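Local atomic coordinates of putative neuraminyllactose-binding hemagglutinin homolog (Helicobacter pylori, PDB entry 3BGH), a protein that is of uncertain function but is probably an outer-membrane lipoprotein acting as a sialyllactose-binding or flagellar-sheath adhesin. Residues A[106-112]-A[124-130]; A[148-152]-A[200-205]. All coordinates share one frame. Residue numbers count along the deposited sequence, not the author numbering.

Contact 1. Residues A[106-112]-A[124-130]; sequences VAILEDI and VIDMSSG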
loop_
_atom_site.group_PDB
_atom_site.type_symbol
_atom_site.label_atom_id
_atom_site.label_comp_id
_atom_site.label_asym_id
_atom_site.label_seq_id
_atom_site.Cartn_x
_atom_site.Cartn_y
_atom_site.Cartn_z
ATOM N N VAL A 106 0.221 5.070 -3.613
ATOM C CA VAL A 106 -1.079 5.172 -2.987
ATOM C C VAL A 106 -2.078 4.445 -3.866
ATOM O O VAL A 106 -2.048 4.562 -5.088
ATOM C CB VAL A 106 -1.493 6.638 -2.642
ATOM C CG1 VAL A 106 -1.583 7.487 -3.865
ATOM C CG2 VAL A 106 -2.840 6.660 -1.914
ATOM N N ALA A 107 -2.927 3.639 -3.246
ATOM C CA ALA A 107 -3.912 2.874 -3.967
ATOM C C ALA A 107 -5.237 3.058 -3.280
ATOM O O ALA A 107 -5.296 3.243 -2.070
ATOM C CB ALA A 107 -3.519 1.425 -4.006
ATOM N N ILE A 108 -6.302 3.043 -4.066
ATOM C CA ILE A 108 -7.637 3.111 -3.517
ATOM C C ILE A 108 -8.405 1.790 -3.810
ATOM O O ILE A 108 -8.440 1.281 -4.935
ATOM C CB ILE A 108 -8.338 4.413 -3.958
ATOM C CG1 ILE A 108 -7.667 5.561 -3.207
ATOM C CG2 ILE A 108 -9.837 4.389 -3.635
ATOM C CD1 ILE A 108 -7.921 6.904 -3.709
ATOM N N LEU A 109 -8.926 1.201 -2.741
ATOM C CA LEU A 109 -9.784 0.029 -2.823
ATOM C C LEU A 109 -11.223 0.489 -2.741
ATOM O O LEU A 109 -11.569 1.379 -1.978
ATOM C CB LEU A 109 -9.486 -0.919 -1.683
ATOM C CG LEU A 109 -8.229 -1.781 -1.788
ATOM C CD1 LEU A 109 -6.933 -0.970 -1.765
ATOM C CD2 LEU A 109 -8.253 -2.737 -0.646
ATOM N N GLU A 110 -12.057 -0.131 -3.554
ATOM C CA GLU A 110 -13.440 0.288 -3.711
ATOM C C GLU A 110 -14.358 -0.755 -3.126
ATOM O O GLU A 110 -14.011 -1.939 -3.103
ATOM C CB GLU A 110 -13.762 0.539 -5.198
ATOM C CG GLU A 110 -13.044 1.786 -5.725
ATOM C CD GLU A 110 -13.329 2.101 -7.178
ATOM O OE1 GLU A 110 -13.849 1.231 -7.902
ATOM O OE2 GLU A 110 -13.019 3.243 -7.598
ATOM N N ASP A 111 -15.506 -0.288 -2.627
ATOM C CA ASP A 111 -16.642 -1.156 -2.307
ATOM C C ASP A 111 -16.342 -2.113 -1.143
ATOM O O ASP A 111 -16.442 -3.342 -1.261
ATOM C CB ASP A 111 -17.162 -1.904 -3.561
ATOM C CG ASP A 111 -17.827 -0.969 -4.589
ATOM O OD1 ASP A 111 -18.389 0.084 -4.212
ATOM O OD2 ASP A 111 -17.795 -1.285 -5.796
ATOM N N ILE A 112 -15.977 -1.520 -0.015
ATOM C CA ILE A 112 -15.831 -2.246 1.231
ATOM C C ILE A 112 -17.054 -1.864 2.071
ATOM O O ILE A 112 -17.436 -0.676 2.119
ATOM C CB ILE A 112 -14.528 -1.836 1.961
ATOM C CG1 ILE A 112 -13.326 -1.937 1.035
ATOM C CG2 ILE A 112 -14.284 -2.690 3.157
ATOM C CD1 ILE A 112 -12.003 -1.826 1.771
ATOM N N VAL A 124 -21.091 1.515 2.831
ATOM C CA VAL A 124 -20.093 1.057 1.881
ATOM C C VAL A 124 -19.098 2.199 1.762
ATOM O O VAL A 124 -19.488 3.382 1.828
ATOM C CB VAL A 124 -20.733 0.727 0.551
ATOM C CG1 VAL A 124 -19.717 0.109 -0.459
ATOM C CG2 VAL A 124 -21.924 -0.217 0.789
ATOM N N ILE A 125 -17.809 1.865 1.655
ATOM C CA ILE A 125 -16.745 2.880 1.635
ATOM C C ILE A 125 -15.716 2.556 0.568
ATOM O O ILE A 125 -15.665 1.439 0.071
ATOM C CB ILE A 125 -15.976 2.958 2.973
ATOM C CG1 ILE A 125 -15.052 1.745 3.144
ATOM C CG2 ILE A 125 -16.901 3.114 4.170
ATOM C CD1 ILE A 125 -14.158 1.817 4.307
ATOM N N ASP A 126 -14.912 3.551 0.208
ATOM C CA ASP A 126 -13.648 3.330 -0.446
ATOM C C ASP A 126 -12.547 3.598 0.592
ATOM O O ASP A 126 -12.760 4.361 1.530
ATOM C CB ASP A 126 -13.498 4.261 -1.648
ATOM C CG ASP A 126 -14.328 3.818 -2.839
ATOM O OD1 ASP A 126 -14.857 2.673 -2.808
ATOM O OD2 ASP A 126 -14.468 4.623 -3.804
ATOM N N MET A 127 -11.388 2.972 0.430
ATOM C CA MET A 127 -10.329 3.055 1.427
ATOM C C MET A 127 -8.975 2.940 0.768
ATOM O O MET A 127 -8.783 2.099 -0.110
ATOM C CB MET A 127 -10.482 1.934 2.482
ATOM C CG MET A 127 -9.497 2.034 3.704
ATOM S SD MET A 127 -9.641 0.694 4.969
ATOM C CE MET A 127 -8.989 -0.622 4.023
ATOM N N SER A 128 -8.024 3.745 1.224
ATOM C CA SER A 128 -6.695 3.706 0.680
ATOM C C SER A 128 -5.751 2.693 1.330
ATOM O O SER A 128 -5.941 2.231 2.472
ATOM C CB SER A 128 -6.073 5.056 0.879
ATOM O OG SER A 128 -5.756 5.137 2.254
ATOM N N SER A 129 -4.675 2.415 0.606
ATOM C CA SER A 129 -3.489 1.777 1.157
ATOM C C SER A 129 -2.311 2.520 0.540
ATOM O O SER A 129 -2.496 3.383 -0.324
ATOM C CB SER A 129 -3.458 0.295 0.780
ATOM O OG SER A 129 -3.124 0.141 -0.585
ATOM N N GLY A 130 -1.110 2.174 0.954
ATOM C CA GLY A 130 0.091 2.773 0.435
ATOM C C GLY A 130 0.937 3.384 1.529
ATOM O O GLY A 130 0.624 3.306 2.679
#
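A two-stranded antiparallel ladder can absorb an extra residue without losing its pairing, and segments 106-112 and 124-130 show how. At one end the pairing is regular: Ala-107 N donates to Ser-129 O (3.0 Å) and Leu-109 N to Met-127 O (2.8 Å), each answered by a return bond. Beyond Leu-109 the register slips by one. Asp-111 adopts left-handed backbone angles (66/57), so that it and Ile-112 both face Ile-125 in a G1 beta bulge within the hairpin of strands 98-114 and 123-137; Ile-125 N to Ile-112 O (2.6 Å) resumes the ladder. The m rotamer of Asp-126 fits the bulge, its OD1 accepting from Asp-111 N at 3.0 Å, while OD2 bonds to His-186 ND1, at the start of helix 186-208. The acid of Glu-110 lies near that of Asp-126, with Glu-110 OE2 and Asp-126 OD2 4.3 Å apart.

Alternation sorts the remaining side chains. On one face, Met-127, extended through chi1 and chi2 before turning at chi3 (p), brings CE to 4.0 Å from CD1 of Ile-112 (m, t), whose CB rests 3.8 Å from CG1 of Ile-125 (p, t). Leu-109 (m, p) and Met-127 also pack against Tyr-131 of the second subunit, and Ser-129, in p, makes a weak hydrogen bond through OG to Asn-105 OD1 of that subunit. On the other face, Ile-108 (m, t) and Val-106 (p) meet helix 186-208. Ser-128, also p, turns its OG to Val-152 O and Ile-155 N, at the break in strand 144-161, and beside Val-106 a side chain at Gly-130 would strike Val-106 CA.

Contact 2. Residues A[148-152]-A[200-205]; sequences FGIDV and KVMVHI
When a helix lies on a sheet, strand side chains can lodge between those of the helix. Build 148-151 as an extended segment (phi/psi about -125/120 at Phe-148 and Ile-150) of the sheet's outermost strand within this chain, leading into loop residue Val-152; lay helix 200-205 over it, axes 8.9 Å apart and 31° from antiparallel, Ile-150 CA 6.4 Å from Val-201 CA. Ile-150 (chi1 m, chi2 off-well at 103°) is the central bump, filling the hollow bounded by Lys-200, Val-201, His-204 and Ile-205: its CD1 is 3.8 Å from Ile-205 CG1 and its CG1 3.9 Å from His-204 CB. Phe-148, chi1 t, packs against the His-204/Ile-205 side of this hollow, CZ 3.8 Å from His-204 CB and CE1, at the ring edge, 3.9 Å from Ile-205 CG1. Val-152 CG1 meets Val-201 CG2 at 3.8 Å. All-trans Lys-200 reaches past Ile-150 until NZ donates to Asp-151 O at 2.8 Å. Apolar fit thus supplies most of the contact, with one lysine-to-carbonyl hydrogen bond beside it.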
loop_
_atom_site.group_PDB
_atom_site.type_symbol
_atom_site.label_atom_id
_atom_site.label_comp_id
_atom_site.label_asym_id
_atom_site.label_seq_id
_atom_site.Cartn_x
_atom_site.Cartn_y
_atom_site.Cartn_z
ATOM N N PHE A 148 12.451 8.254 6.305
ATOM C CA PHE A 148 11.315 8.676 7.125
ATOM C C PHE A 148 10.062 8.312 6.330
ATOM O O PHE A 148 9.940 8.654 5.161
ATOM C CB PHE A 148 11.401 10.176 7.464
ATOM C CG PHE A 148 10.092 10.787 7.928
ATOM C CD1 PHE A 148 9.345 11.576 7.068
ATOM C CD2 PHE A 148 9.618 10.585 9.225
ATOM C CE1 PHE A 148 8.132 12.177 7.471
ATOM C CE2 PHE A 148 8.380 11.147 9.664
ATOM C CZ PHE A 148 7.639 11.962 8.776
ATOM N N GLY A 149 9.166 7.569 6.967
ATOM C CA GLY A 149 7.976 7.061 6.309
ATOM C C GLY A 149 6.691 7.760 6.720
ATOM O O GLY A 149 6.543 8.216 7.847
ATOM N N ILE A 150 5.766 7.891 5.773
ATOM C CA ILE A 150 4.432 8.288 6.098
ATOM C C ILE A 150 3.554 7.219 5.518
ATOM O O ILE A 150 3.588 6.946 4.304
ATOM C CB ILE A 150 4.066 9.656 5.540
ATOM C CG1 ILE A 150 5.206 10.657 5.746
ATOM C CG2 ILE A 150 2.798 10.141 6.184
ATOM C CD1 ILE A 150 6.022 10.938 4.479
ATOM N N ASP A 151 2.842 6.554 6.406
ATOM C CA ASP A 151 1.804 5.625 6.061
ATOM C C ASP A 151 0.555 6.426 5.654
ATOM O O ASP A 151 0.062 7.302 6.410
ATOM C CB ASP A 151 1.500 4.771 7.291
ATOM C CG ASP A 151 0.396 3.751 7.065
ATOM O OD1 ASP A 151 -0.244 3.684 5.989
ATOM O OD2 ASP A 151 0.140 3.003 8.014
ATOM N N VAL A 152 0.028 6.104 4.474
ATOM C CA VAL A 152 -1.151 6.789 3.970
ATOM C C VAL A 152 -2.296 5.795 3.774
ATOM O O VAL A 152 -3.227 6.060 3.044
ATOM C CB VAL A 152 -0.864 7.525 2.602
ATOM C CG1 VAL A 152 0.068 8.743 2.798
ATOM C CG2 VAL A 152 -0.352 6.529 1.507
ATOM N N LYS A 200 -1.985 14.831 5.161
ATOM C CA LYS A 200 -1.133 14.018 6.031
ATOM C C LYS A 200 0.352 13.965 5.626
ATOM O O LYS A 200 1.212 14.041 6.515
ATOM C CB LYS A 200 -1.667 12.583 6.203
ATOM C CG LYS A 200 -0.895 11.786 7.270
ATOM C CD LYS A 200 -1.255 10.283 7.334
ATOM C CE LYS A 200 -0.645 9.590 8.570
ATOM N NZ LYS A 200 -1.105 8.179 8.806
ATOM N N VAL A 201 0.663 13.823 4.329
ATOM C CA VAL A 201 2.088 13.792 3.920
ATOM C C VAL A 201 2.803 15.132 4.261
ATOM O O VAL A 201 3.873 15.154 4.872
ATOM C CB VAL A 201 2.330 13.406 2.391
ATOM C CG1 VAL A 201 3.765 13.538 2.033
ATOM C CG2 VAL A 201 1.902 11.975 2.125
ATOM N N MET A 202 2.208 16.230 3.845
ATOM C CA MET A 202 2.822 17.525 4.068
ATOM C C MET A 202 3.019 17.819 5.558
ATOM O O MET A 202 4.058 18.340 5.930
ATOM C CB MET A 202 2.006 18.623 3.394
ATOM C CG MET A 202 2.253 18.760 1.880
ATOM S SD MET A 202 3.944 19.088 1.448
ATOM C CE MET A 202 4.223 20.593 2.358
ATOM N N VAL A 203 2.039 17.486 6.403
ATOM C CA VAL A 203 2.137 17.708 7.846
ATOM C C VAL A 203 3.259 16.884 8.469
ATOM O O VAL A 203 4.009 17.364 9.316
ATOM C CB VAL A 203 0.835 17.311 8.573
ATOM C CG1 VAL A 203 1.051 17.265 10.081
ATOM C CG2 VAL A 203 -0.302 18.283 8.267
ATOM N N HIS A 204 3.361 15.620 8.087
ATOM C CA HIS A 204 4.355 14.768 8.694
ATOM C C HIS A 204 5.738 15.162 8.215
ATOM O O HIS A 204 6.636 15.222 9.006
ATOM C CB HIS A 204 4.056 13.285 8.432
ATOM C CG HIS A 204 2.949 12.734 9.280
ATOM N ND1 HIS A 204 3.011 11.493 9.876
ATOM C CD2 HIS A 204 1.748 13.257 9.627
ATOM C CE1 HIS A 204 1.901 11.281 10.559
ATOM N NE2 HIS A 204 1.114 12.334 10.422
ATOM N N ILE A 205 5.911 15.433 6.928
ATOM C CA ILE A 205 7.219 15.828 6.446
ATOM C C ILE A 205 7.639 17.197 6.980
ATOM O O ILE A 205 8.785 17.378 7.340
ATOM C CB ILE A 205 7.329 15.846 4.932
ATOM C CG1 ILE A 205 7.467 14.434 4.379
ATOM C CG2 ILE A 205 8.603 16.614 4.512
ATOM C CD1 ILE A 205 7.373 14.365 2.852
#

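How the contacts relate
The two contacts illustrate how one sheet is held in different ways. Contact 1 is strand on strand, joining neighbours inside the sheet, with nearly all its residues buried although its centre lies about 19 Å from that of the chain; the second subunit helps to bury it. Contact 2, its centre about 6 Å from the chain's, is only partly buried, and no other chain touches it: it sets a helix on the sheet's outermost strand within this chain. Accordingly, paired backbone hydrogen bonds dominate the first and apolar side chains the second. Adjacent strands 123-137 and 144-161 connect them through a probable hydrogen bond, Ser-128 OG to Val-152 O (2.8 Å), with Gly-130 C packed 3.4 Å from Val-152 CG2.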